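Long-range contact in putative TetR-family transcriptional regulator (Bordetella parapertussis 12822, PDB 3CCY), which probably binds operator DNA through an N-terminal helix-turn-helix and acts as a dimeric transcriptional repressor of the TetR family: residues 91-102 with 163-174. Numbering follows the deposited sequence.
Sequences FLQIVKLFLEIY and FFGMINWTYTWY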
loop_
_atom_site.group_PDB
_atom_site.type_symbol
_atom_site.label_atom_id
_atom_site.label_comp_id
_atom_site.label_asym_id
_atom_site.label_seq_id
_atom_site.Cartn_x
_atom_site.Cartn_y
_atom_site.Cartn_z
ATOM N N PHE A 91 -20.239 2.358 9.717
ATOM C CA PHE A 91 -19.143 1.790 8.953
ATOM C C PHE A 91 -18.934 2.578 7.657
ATOM O O PHE A 91 -17.807 2.983 7.357
ATOM C CB PHE A 91 -19.318 0.286 8.647
ATOM C CG PHE A 91 -18.177 -0.307 7.831
ATOM C CD1 PHE A 91 -16.887 -0.410 8.360
ATOM C CD2 PHE A 91 -18.388 -0.759 6.531
ATOM C CE1 PHE A 91 -15.835 -0.940 7.585
ATOM C CE2 PHE A 91 -17.364 -1.275 5.750
ATOM C CZ PHE A 91 -16.062 -1.368 6.275
ATOM N N LEU A 92 -20.014 2.795 6.904
ATOM C CA LEU A 92 -19.936 3.549 5.633
ATOM C C LEU A 92 -19.435 4.996 5.902
ATOM O O LEU A 92 -18.632 5.509 5.140
ATOM C CB LEU A 92 -21.317 3.587 4.925
ATOM C CG LEU A 92 -21.388 4.502 3.693
ATOM C CD1 LEU A 92 -20.379 4.082 2.634
ATOM C CD2 LEU A 92 -22.824 4.630 3.099
ATOM N N GLN A 93 -19.899 5.616 6.991
ATOM C CA GLN A 93 -19.427 6.953 7.354
ATOM C C GLN A 93 -17.925 6.998 7.689
ATOM O O GLN A 93 -17.217 7.954 7.347
ATOM C CB GLN A 93 -20.293 7.575 8.463
ATOM C CG GLN A 93 -21.657 8.072 7.978
ATOM C CD GLN A 93 -22.565 8.568 9.109
ATOM O OE1 GLN A 93 -23.556 9.278 8.858
ATOM N NE2 GLN A 93 -22.236 8.217 10.348
ATOM N N ILE A 94 -17.424 5.964 8.358
ATOM C CA ILE A 94 -16.000 5.864 8.602
ATOM C C ILE A 94 -15.215 5.773 7.292
ATOM O O ILE A 94 -14.204 6.444 7.122
ATOM C CB ILE A 94 -15.643 4.609 9.486
ATOM C CG1 ILE A 94 -16.123 4.813 10.914
ATOM C CG2 ILE A 94 -14.117 4.259 9.362
ATOM C CD1 ILE A 94 -16.104 3.492 11.736
ATOM N N VAL A 95 -15.664 4.952 6.350
ATOM C CA VAL A 95 -14.904 4.838 5.102
ATOM C C VAL A 95 -14.930 6.193 4.315
ATOM O O VAL A 95 -13.939 6.600 3.740
ATOM C CB VAL A 95 -15.448 3.687 4.211
ATOM C CG1 VAL A 95 -14.638 3.578 2.869
ATOM C CG2 VAL A 95 -15.409 2.363 5.005
ATOM N N LYS A 96 -16.083 6.848 4.302
ATOM C CA LYS A 96 -16.253 8.144 3.615
ATOM C C LYS A 96 -15.328 9.164 4.271
ATOM O O LYS A 96 -14.723 9.976 3.584
ATOM C CB LYS A 96 -17.681 8.629 3.761
ATOM C CG LYS A 96 -18.669 7.993 2.817
ATOM C CD LYS A 96 -20.065 8.672 2.913
ATOM C CE LYS A 96 -20.941 7.969 1.841
ATOM N NZ LYS A 96 -22.236 8.578 1.702
ATOM N N LEU A 97 -15.200 9.101 5.597
ATOM C CA LEU A 97 -14.263 10.002 6.310
ATOM C C LEU A 97 -12.810 9.808 5.849
ATOM O O LEU A 97 -12.102 10.793 5.566
ATOM C CB LEU A 97 -14.363 9.819 7.830
ATOM C CG LEU A 97 -13.276 10.426 8.705
ATOM C CD1 LEU A 97 -13.448 11.944 8.666
ATOM C CD2 LEU A 97 -13.365 9.893 10.153
ATOM N N PHE A 98 -12.368 8.550 5.788
ATOM C CA PHE A 98 -10.970 8.287 5.409
ATOM C C PHE A 98 -10.679 8.800 4.012
ATOM O O PHE A 98 -9.626 9.417 3.765
ATOM C CB PHE A 98 -10.569 6.798 5.604
ATOM C CG PHE A 98 -10.599 6.336 7.055
ATOM C CD1 PHE A 98 -10.828 7.231 8.084
ATOM C CD2 PHE A 98 -10.366 5.023 7.392
ATOM C CE1 PHE A 98 -10.848 6.808 9.410
ATOM C CE2 PHE A 98 -10.380 4.596 8.735
ATOM C CZ PHE A 98 -10.611 5.482 9.727
ATOM N N LEU A 99 -11.619 8.601 3.096
ATOM C CA LEU A 99 -11.425 9.055 1.728
ATOM C C LEU A 99 -11.578 10.551 1.577
ATOM O O LEU A 99 -10.957 11.155 0.708
ATOM C CB LEU A 99 -12.313 8.269 0.742
ATOM C CG LEU A 99 -11.905 6.794 0.617
ATOM C CD1 LEU A 99 -12.795 6.111 -0.384
ATOM C CD2 LEU A 99 -10.426 6.611 0.198
ATOM N N GLU A 100 -12.382 11.167 2.442
ATOM C CA GLU A 100 -12.476 12.610 2.482
ATOM C C GLU A 100 -11.110 13.233 2.877
ATOM O O GLU A 100 -10.646 14.214 2.262
ATOM C CB GLU A 100 -13.599 13.031 3.441
ATOM C CG GLU A 100 -13.718 14.529 3.668
ATOM C CD GLU A 100 -14.169 14.881 5.081
ATOM O OE1 GLU A 100 -15.151 14.286 5.612
ATOM O OE2 GLU A 100 -13.546 15.780 5.668
ATOM N N ILE A 101 -10.496 12.661 3.909
ATOM C CA ILE A 101 -9.191 13.089 4.394
ATOM C C ILE A 101 -8.080 12.940 3.319
ATOM O O ILE A 101 -7.209 13.813 3.183
ATOM C CB ILE A 101 -8.915 12.464 5.776
ATOM C CG1 ILE A 101 -9.932 13.062 6.774
ATOM C CG2 ILE A 101 -7.471 12.699 6.224
ATOM C CD1 ILE A 101 -9.866 12.506 8.185
ATOM N N TYR A 102 -8.177 11.901 2.488
ATOM C CA TYR A 102 -7.383 11.812 1.235
ATOM C C TYR A 102 -7.633 12.949 0.203
ATOM O O TYR A 102 -6.697 13.601 -0.299
ATOM C CB TYR A 102 -7.639 10.454 0.596
ATOM C CG TYR A 102 -6.853 10.226 -0.671
ATOM C CD1 TYR A 102 -5.504 9.817 -0.619
ATOM C CD2 TYR A 102 -7.458 10.401 -1.921
ATOM C CE1 TYR A 102 -4.773 9.602 -1.778
ATOM C CE2 TYR A 102 -6.736 10.178 -3.084
ATOM C CZ TYR A 102 -5.394 9.784 -3.008
ATOM O OH TYR A 102 -4.696 9.586 -4.154
ATOM N N PHE A 163 -9.426 -5.129 4.376
ATOM C CA PHE A 163 -10.138 -3.901 4.183
ATOM C C PHE A 163 -9.221 -2.659 4.106
ATOM O O PHE A 163 -9.371 -1.877 3.173
ATOM C CB PHE A 163 -11.200 -3.686 5.245
ATOM C CG PHE A 163 -11.757 -2.306 5.181
ATOM C CD1 PHE A 163 -12.688 -1.981 4.192
ATOM C CD2 PHE A 163 -11.249 -1.300 5.994
ATOM C CE1 PHE A 163 -13.154 -0.676 4.061
ATOM C CE2 PHE A 163 -11.708 0.006 5.843
ATOM C CZ PHE A 163 -12.655 0.292 4.881
ATOM N N PHE A 164 -8.375 -2.437 5.124
ATOM C CA PHE A 164 -7.405 -1.314 5.080
ATOM C C PHE A 164 -6.574 -1.203 3.806
ATOM O O PHE A 164 -6.340 -0.117 3.294
ATOM C CB PHE A 164 -6.507 -1.270 6.316
ATOM C CG PHE A 164 -7.127 -0.480 7.443
ATOM C CD1 PHE A 164 -7.331 0.894 7.311
ATOM C CD2 PHE A 164 -7.580 -1.117 8.595
ATOM C CE1 PHE A 164 -7.938 1.647 8.340
ATOM C CE2 PHE A 164 -8.200 -0.370 9.622
ATOM C CZ PHE A 164 -8.369 0.998 9.490
ATOM N N GLY A 165 -6.099 -2.330 3.330
ATOM C CA GLY A 165 -5.433 -2.423 2.021
ATOM C C GLY A 165 -6.213 -1.791 0.888
ATOM O O GLY A 165 -5.625 -1.040 0.106
HETATM N N MSE A 166 -7.505 -2.116 0.755
HETATM C CA MSE A 166 -8.328 -1.480 -0.294
HETATM C C MSE A 166 -8.272 0.014 -0.258
HETATM O O MSE A 166 -8.134 0.651 -1.307
HETATM C CB MSE A 166 -9.820 -1.793 -0.142
HETATM C CG MSE A 166 -10.172 -3.204 -0.277
HETATM SE SE MSE A 166 -12.173 -3.284 -0.288
HETATM C CE MSE A 166 -12.385 -4.585 0.935
ATOM N N ILE A 167 -8.493 0.582 0.937
ATOM C CA ILE A 167 -8.503 2.048 1.057
ATOM C C ILE A 167 -7.133 2.703 1.169
ATOM O O ILE A 167 -6.965 3.791 0.670
ATOM C CB ILE A 167 -9.429 2.579 2.220
ATOM C CG1 ILE A 167 -9.074 2.011 3.596
ATOM C CG2 ILE A 167 -10.900 2.365 1.898
ATOM C CD1 ILE A 167 -9.709 2.927 4.683
ATOM N N ASN A 168 -6.167 2.075 1.840
ATOM C CA ASN A 168 -4.817 2.662 1.995
ATOM C C ASN A 168 -4.018 2.632 0.697
ATOM O O ASN A 168 -3.136 3.488 0.496
ATOM C CB ASN A 168 -3.996 1.985 3.116
ATOM C CG ASN A 168 -4.522 2.309 4.506
ATOM O OD1 ASN A 168 -5.441 3.098 4.644
ATOM N ND2 ASN A 168 -3.948 1.697 5.542
ATOM N N TRP A 169 -4.286 1.661 -0.186
ATOM C CA TRP A 169 -3.587 1.577 -1.483
ATOM C C TRP A 169 -3.998 2.651 -2.482
ATOM O O TRP A 169 -3.322 2.836 -3.495
ATOM C CB TRP A 169 -3.801 0.185 -2.136
ATOM C CG TRP A 169 -2.872 -0.165 -3.260
ATOM C CD1 TRP A 169 -3.204 -0.425 -4.576
ATOM C CD2 TRP A 169 -1.470 -0.262 -3.175
ATOM N NE1 TRP A 169 -2.073 -0.701 -5.292
ATOM C CE2 TRP A 169 -0.994 -0.609 -4.452
ATOM C CE3 TRP A 169 -0.557 -0.099 -2.127
ATOM C CZ2 TRP A 169 0.360 -0.796 -4.719
ATOM C CZ3 TRP A 169 0.794 -0.306 -2.396
ATOM C CH2 TRP A 169 1.233 -0.631 -3.676
ATOM N N THR A 170 -5.083 3.361 -2.190
ATOM C CA THR A 170 -5.638 4.381 -3.097
ATOM C C THR A 170 -4.649 5.471 -3.496
ATOM O O THR A 170 -4.688 5.977 -4.603
ATOM C CB THR A 170 -6.945 5.026 -2.546
ATOM O OG1 THR A 170 -6.750 5.496 -1.208
ATOM C CG2 THR A 170 -8.105 3.951 -2.563
ATOM N N TYR A 171 -3.750 5.813 -2.598
ATOM C CA TYR A 171 -2.769 6.851 -2.911
ATOM C C TYR A 171 -1.959 6.501 -4.160
ATOM O O TYR A 171 -1.458 7.394 -4.849
ATOM C CB TYR A 171 -1.878 7.163 -1.701
ATOM C CG TYR A 171 -0.718 6.222 -1.473
ATOM C CD1 TYR A 171 0.550 6.507 -1.992
ATOM C CD2 TYR A 171 -0.866 5.078 -0.711
ATOM C CE1 TYR A 171 1.612 5.645 -1.788
ATOM C CE2 TYR A 171 0.209 4.199 -0.514
ATOM C CZ TYR A 171 1.417 4.500 -1.035
ATOM O OH TYR A 171 2.445 3.622 -0.818
ATOM N N THR A 172 -1.835 5.214 -4.466
ATOM C CA THR A 172 -0.998 4.819 -5.614
ATOM C C THR A 172 -1.705 4.991 -6.964
ATOM O O THR A 172 -1.046 4.943 -8.007
ATOM C CB THR A 172 -0.505 3.341 -5.536
ATOM O OG1 THR A 172 -1.630 2.430 -5.643
ATOM C CG2 THR A 172 0.231 3.093 -4.222
ATOM N N TRP A 173 -3.028 5.124 -6.964
ATOM C CA TRP A 173 -3.773 5.047 -8.245
ATOM C C TRP A 173 -4.931 6.042 -8.359
ATOM O O TRP A 173 -5.302 6.469 -9.472
ATOM C CB TRP A 173 -4.314 3.622 -8.460
ATOM C CG TRP A 173 -5.379 3.133 -7.443
ATOM C CD1 TRP A 173 -5.166 2.401 -6.281
ATOM C CD2 TRP A 173 -6.797 3.301 -7.550
ATOM N NE1 TRP A 173 -6.376 2.136 -5.656
ATOM C CE2 TRP A 173 -7.389 2.659 -6.425
ATOM C CE3 TRP A 173 -7.640 3.938 -8.497
ATOM C CZ2 TRP A 173 -8.760 2.654 -6.214
ATOM C CZ3 TRP A 173 -9.010 3.926 -8.278
ATOM C CH2 TRP A 173 -9.550 3.274 -7.145
ATOM N N TYR A 174 -5.521 6.381 -7.220
ATOM C CA TYR A 174 -6.793 7.135 -7.211
ATOM C C TYR A 174 -6.603 8.638 -7.211
ATOM O O TYR A 174 -5.817 9.177 -6.428
ATOM C CB TYR A 174 -7.657 6.718 -6.023
ATOM C CG TYR A 174 -8.894 7.556 -5.860
ATOM C CD1 TYR A 174 -9.929 7.474 -6.782
ATOM C CD2 TYR A 174 -9.013 8.458 -4.777
ATOM C CE1 TYR A 174 -11.093 8.256 -6.656
ATOM C CE2 TYR A 174 -10.141 9.270 -4.645
ATOM C CZ TYR A 174 -11.182 9.149 -5.585
ATOM O OH TYR A 174 -12.293 9.933 -5.461
#
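In the all-helical C-terminal domain of this TetR-family protein, helix 87-115 packs against the C-terminal part of helix 153-168 through an apolar row from Phe-91 and Phe-163 to Ile-167, and a tyrosine cluster continues it at residues 171-174. The axes of 91-102 and 163-168 approach to 11.2 Å and run in the same general direction, 33° apart. Phe-91 CZ lies over one face of the Phe-163 ring, offset toward its rim, the two rings forming an oblique pair. Val-95 divides its branches between two partners: CG2 presses on Phe-163 CZ at 3.4 Å, while CG1 meets Ile-167 CG2. With CG1 set between its backbone N and carbonyl carbon (chi1 57°), Ile-167 extends CD1 to the edge of the Phe-98 ring, near the ring plane and 3.5 Å from CD2. Phe-98 CE2 also touches Phe-164 CE1, and Leu-134 and Val-138 of helix 122-145 and Leu-73 and Cys-77 of helix 58-81 pack around Phe-98, within the domain that in TetR relatives usually holds the ligand pocket and the dimer interface. Further along, Leu-99 CD2 reaches Thr-170, whose OG1 donates a 2.5 Å hydrogen bond to Ile-167 O one turn back. Tyr-102 lies across residues 170-174. Its CE1 rests on the backbone and CB of Tyr-171, and CE2 comes within 3.3 Å of Tyr-174 CD2, the two rings meeting rim to rim. The Tyr-102 hydroxyl donates to Tyr-174 O at 2.6 Å, with a C=O...OH angle of 155°. Arg-106 bonds through NE to that same hydroxyl, so two partners fix the phenol, and through NH2 to Tyr-171 O, while the Tyr-174 hydroxyl bonds to Val-180 O.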